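Local coordinates for protein pectate lyase (Pectobacterium carotovorum, PDB 4U49) that is a secreted, calcium-dependent lyase that cleaves pectate by elimination, probably in an endo fashion and on highly methylated pectins as well, at residues 67-70 / 71-74; 338-341 / 342-345. All coordinates share one frame; numbering follows the deposited sequence.

Contact 1. Residues 67-70 / 71-74; sequences ELNS and SDRT
Asn69 folds its side-chain amide over the backbone of Ser71 and Asp72, forming an Asx turn where the chain leaves strand 62-68. CG sits between the backbone N and the carbonyl carbon (chi1 61°), which points the amide at the backbone of Ser71 and Asp72. Asn69 CG comes within 3.7 Å of Ser71 OG, and beyond it OD1 collects two amide hydrogens from the same face of its plane. Asp72 N gives Asn69 OD1 the shorter and straighter bond, 2.8 Å; Ser71 N lies at 3.1 Å from Asn69 OD1, well above the carbonyl plane. The other branch, Asn69 ND2, makes a weak bond of 3.2 Å to Asp72 OD1, the carboxylate standing nearly perpendicular to the amide, with 79° between their planes. A water accepts from Asn69 N and donates to Asp72 OD2, tying the same two residues together on a second path. Arg73 folds back onto the same loop. Its chain bends at chi2 (-64°), bringing Arg73 NH1 to 2.9 Å from Ser70 O in an almost linear bond. Arg73 NH1 also reaches Asp72 O at 3.1 Å, both acceptors lying in the guanidinium plane, so the flat group is held against rotation. A second water joins Arg73 NH2 to Ser70 O. Gln49 of strand 46-54, the sheet neighbour of strand 62-68, reaches with NE2 to Asn69 O and Asp72 O, while Arg73 packs on Trp39 of strand 34-41. Thr74 OG1 bonds to Asn243 O and Thr245 OG1, placing Thr74 against the parallel beta-helix, beside strand 244-247.

Contact 2. Residues 338-341 / 342-345; sequences KVSR and SNVK
Ser340 and Asn343 grip each other by two hydrogen bonds around a 3-10 turn near the C-terminal end of the parallel beta-helix. Asn343 OD1 accepts the hydrogen of Ser340 N at 2.8 Å, in the carbonyl plane and on a lone pair; in return Asn343 N donates to Ser340 O, also at 2.8 Å but from above that carbonyl's plane. The first bond is side chain to backbone, the second the i to i+3 bond of the turn, and together they close a ring at its start. Asn343 CG stands beside its own backbone N (chi1 -66°), which turns OD1 back toward Ser340 N. A water donates to both Ser340 OG and Asn343 OD1, the latter at 3.0 Å, giving this oxygen a second donor. Outside the turn, Asn343 ND2 bonds to Arg297 O of strand 294-301 and Ser340 OG to Asp333 OD1. Arg341 leads its extended chain away from the turn to a salt bridge with Glu306 and a cation-pi contact with Trp332. A second, weak turn bond runs from Val344 N to Arg341 O at 3.4 Å. Another water donates to Arg341 O and weakly accepts from Lys345 NZ, which also makes a weak bond to Ser342 O. The apolar part of the contact is made by one methyl, Val339 CG2. The Val339 and Asn343 side chains run antiparallel alongside each other, with Val339 CG2 4.0 Å from Asn343 CB. That same methyl touches the next residue as well, Val339 CG2 lying 4.1 Å from Val344 CG2.

Contact 1 comes early in the chain and contact 2 almost at its end, their centres 20 Å apart and their nearest atoms about 11 Å apart, so they do not touch. Residues 67-74 lead out of an antiparallel sheet that precedes the beta-helix, whereas residues 338-345 join two short strands, 337-338 and 344-345, that both pair in parallel with strand 294-301. That strand also carries Arg300, which forms a long, weak ion pair with Asp72 of contact 1. Contact 1 thus lies where the N-terminal sheets meet the beta-helix, and contact 2 belongs to its last strands; both are away from the calcium-binding residues.

Contact 1. Residues 67-70 / 71-74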
loop_
_atom_site.group_PDB
_atom_site.type_symbol
_atom_site.label_atom_id
_atom_site.label_comp_id
_atom_site.label_asym_id
_atom_site.label_seq_id
_atom_site.Cartn_x
_atom_site.Cartn_y
_atom_site.Cartn_z
ATOM N N GLU A 67 -8.030 -16.922 -11.147
ATOM C CA GLU A 67 -9.391 -16.435 -11.001
ATOM C C GLU A 67 -9.510 -15.828 -9.609
ATOM O O GLU A 67 -9.242 -16.503 -8.615
ATOM C CB GLU A 67 -10.396 -17.567 -11.208
ATOM C CG GLU A 67 -11.835 -17.120 -11.274
ATOM C CD GLU A 67 -12.767 -18.257 -11.635
ATOM O OE1 GLU A 67 -13.373 -18.844 -10.714
ATOM O OE2 GLU A 67 -12.888 -18.565 -12.839
ATOM N N LEU A 68 -9.894 -14.556 -9.540
ATOM C CA LEU A 68 -9.809 -13.800 -8.292
ATOM C C LEU A 68 -11.161 -13.335 -7.763
ATOM O O LEU A 68 -12.166 -13.352 -8.478
ATOM C CB LEU A 68 -8.901 -12.577 -8.477
ATOM C CG LEU A 68 -7.491 -12.809 -9.023
ATOM C CD1 LEU A 68 -6.718 -11.492 -9.072
ATOM C CD2 LEU A 68 -6.739 -13.840 -8.195
ATOM N N ASN A 69 -11.174 -12.900 -6.506
ATOM C CA ASN A 69 -12.369 -12.296 -5.933
ATOM C C ASN A 69 -12.669 -10.954 -6.595
ATOM O O ASN A 69 -12.004 -10.557 -7.554
ATOM C CB ASN A 69 -12.230 -12.130 -4.411
ATOM C CG ASN A 69 -11.070 -11.224 -4.008
ATOM O OD1 ASN A 69 -10.660 -10.333 -4.751
ATOM N ND2 ASN A 69 -10.539 -11.453 -2.811
ATOM N N SER A 70 -13.659 -10.249 -6.067
ATOM C CA SER A 70 -14.110 -9.007 -6.679
ATOM C C SER A 70 -13.316 -7.793 -6.199
ATOM O O SER A 70 -13.360 -6.734 -6.822
ATOM C CB SER A 70 -15.598 -8.795 -6.391
ATOM O OG SER A 70 -15.828 -8.609 -5.003
ATOM N N SER A 71 -12.583 -7.942 -5.103
ATOM C CA SER A 71 -12.016 -6.774 -4.429
ATOM C C SER A 71 -10.497 -6.606 -4.568
ATOM O O SER A 71 -9.982 -5.500 -4.389
ATOM C CB SER A 71 -12.385 -6.815 -2.945
ATOM O OG SER A 71 -11.907 -7.998 -2.339
ATOM N N ASP A 72 -9.783 -7.686 -4.869
ATOM C CA ASP A 72 -8.333 -7.605 -5.065
ATOM C C ASP A 72 -7.991 -6.674 -6.224
ATOM O O ASP A 72 -8.676 -6.670 -7.246
ATOM C CB ASP A 72 -7.735 -8.994 -5.328
ATOM C CG ASP A 72 -7.610 -9.836 -4.065
ATOM O OD1 ASP A 72 -8.101 -9.412 -2.995
ATOM O OD2 ASP A 72 -7.025 -10.939 -4.153
ATOM N N ARG A 73 -6.936 -5.882 -6.063
ATOM C CA ARG A 73 -6.463 -5.029 -7.150
ATOM C C ARG A 73 -4.986 -5.291 -7.429
ATOM O O ARG A 73 -4.317 -4.494 -8.089
ATOM C CB ARG A 73 -6.693 -3.549 -6.822
ATOM C CG ARG A 73 -8.171 -3.152 -6.729
ATOM C CD ARG A 73 -8.890 -3.325 -8.061
ATOM N NE ARG A 73 -10.265 -2.829 -8.015
ATOM C CZ ARG A 73 -11.328 -3.587 -7.755
ATOM N NH1 ARG A 73 -11.183 -4.883 -7.515
ATOM N NH2 ARG A 73 -12.541 -3.047 -7.740
ATOM N N THR A 74 -4.484 -6.408 -6.908
ATOM C CA THR A 74 -3.135 -6.875 -7.210
ATOM C C THR A 74 -3.104 -8.384 -7.411
ATOM O O THR A 74 -4.032 -9.090 -7.024
ATOM C CB THR A 74 -2.129 -6.543 -6.091
ATOM O OG1 THR A 74 -2.400 -7.369 -4.953
ATOM C CG2 THR A 74 -2.201 -5.080 -5.696
HETATM O O HOH W 1 -8.782 -13.179 -5.162
HETATM O O HOH W 2 -14.859 -4.251 -6.586
#

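Contact 2. Residues 338-341 / 342-345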
loop_
_atom_site.group_PDB
_atom_site.type_symbol
_atom_site.label_atom_id
_atom_site.label_comp_id
_atom_site.label_asym_id
_atom_site.label_seq_id
_atom_site.Cartn_x
_atom_site.Cartn_y
_atom_site.Cartn_z
ATOM N N LYS A 338 -8.049 -5.060 16.942
ATOM C CA LYS A 338 -9.197 -5.756 16.383
ATOM C C LYS A 338 -8.750 -6.665 15.247
ATOM O O LYS A 338 -9.035 -6.416 14.073
ATOM C CB LYS A 338 -10.254 -4.762 15.905
ATOM C CG LYS A 338 -10.875 -3.963 17.034
ATOM C CD LYS A 338 -12.019 -3.092 16.549
ATOM C CE LYS A 338 -12.631 -2.309 17.703
ATOM N NZ LYS A 338 -13.750 -1.432 17.255
ATOM N N VAL A 339 -8.034 -7.720 15.621
ATOM C CA VAL A 339 -7.534 -8.711 14.683
ATOM C C VAL A 339 -7.558 -10.085 15.348
ATOM O O VAL A 339 -7.154 -10.237 16.503
ATOM C CB VAL A 339 -6.101 -8.372 14.200
ATOM C CG1 VAL A 339 -5.151 -8.195 15.379
ATOM C CG2 VAL A 339 -5.583 -9.438 13.244
ATOM N N SER A 340 -8.066 -11.079 14.630
ATOM C CA SER A 340 -8.058 -12.453 15.119
ATOM C C SER A 340 -6.987 -13.244 14.385
ATOM O O SER A 340 -6.560 -12.858 13.297
ATOM C CB SER A 340 -9.432 -13.104 14.938
ATOM O OG SER A 340 -10.446 -12.315 15.534
ATOM N N ARG A 341 -6.549 -14.351 14.978
ATOM C CA ARG A 341 -5.524 -15.186 14.360
ATOM C C ARG A 341 -5.962 -15.689 12.984
ATOM O O ARG A 341 -5.129 -15.948 12.117
ATOM C CB ARG A 341 -5.177 -16.363 15.271
ATOM C CG ARG A 341 -4.301 -15.973 16.449
ATOM C CD ARG A 341 -4.064 -17.141 17.385
ATOM N NE ARG A 341 -3.100 -16.796 18.425
ATOM C CZ ARG A 341 -3.409 -16.156 19.548
ATOM N NH1 ARG A 341 -4.662 -15.787 19.782
ATOM N NH2 ARG A 341 -2.462 -15.883 20.435
ATOM N N SER A 342 -7.270 -15.803 12.784
ATOM C CA SER A 342 -7.816 -16.263 11.513
ATOM C C SER A 342 -7.716 -15.194 10.423
ATOM O O SER A 342 -7.876 -15.492 9.238
ATOM C CB SER A 342 -9.273 -16.698 11.687
ATOM O OG SER A 342 -10.079 -15.625 12.144
ATOM N N ASN A 343 -7.450 -13.955 10.824
ATOM C CA ASN A 343 -7.316 -12.853 9.874
ATOM C C ASN A 343 -5.935 -12.796 9.224
ATOM O O ASN A 343 -5.718 -12.046 8.272
ATOM C CB ASN A 343 -7.610 -11.517 10.561
ATOM C CG ASN A 343 -9.051 -11.393 11.006
ATOM O OD1 ASN A 343 -9.333 -11.248 12.193
ATOM N ND2 ASN A 343 -9.974 -11.440 10.052
ATOM N N VAL A 344 -5.000 -13.584 9.745
ATOM C CA VAL A 344 -3.637 -13.590 9.226
ATOM C C VAL A 344 -3.253 -14.987 8.761
ATOM O O VAL A 344 -3.359 -15.951 9.517
ATOM C CB VAL A 344 -2.627 -13.103 10.282
ATOM C CG1 VAL A 344 -1.259 -12.901 9.650
ATOM C CG2 VAL A 344 -3.116 -11.815 10.926
ATOM N N LYS A 345 -2.816 -15.096 7.511
ATOM C CA LYS A 345 -2.529 -16.397 6.919
ATOM C C LYS A 345 -1.193 -16.394 6.185
ATOM O O LYS A 345 -0.788 -15.374 5.623
ATOM C CB LYS A 345 -3.660 -16.807 5.971
ATOM C CG LYS A 345 -5.007 -16.954 6.663
ATOM C CD LYS A 345 -6.056 -17.557 5.751
ATOM C CE LYS A 345 -7.380 -17.719 6.485
ATOM N NZ LYS A 345 -7.230 -18.515 7.738
HETATM O O HOH W 3 -11.389 -10.094 14.020
HETATM O O HOH W 4 -5.088 -18.081 10.408
#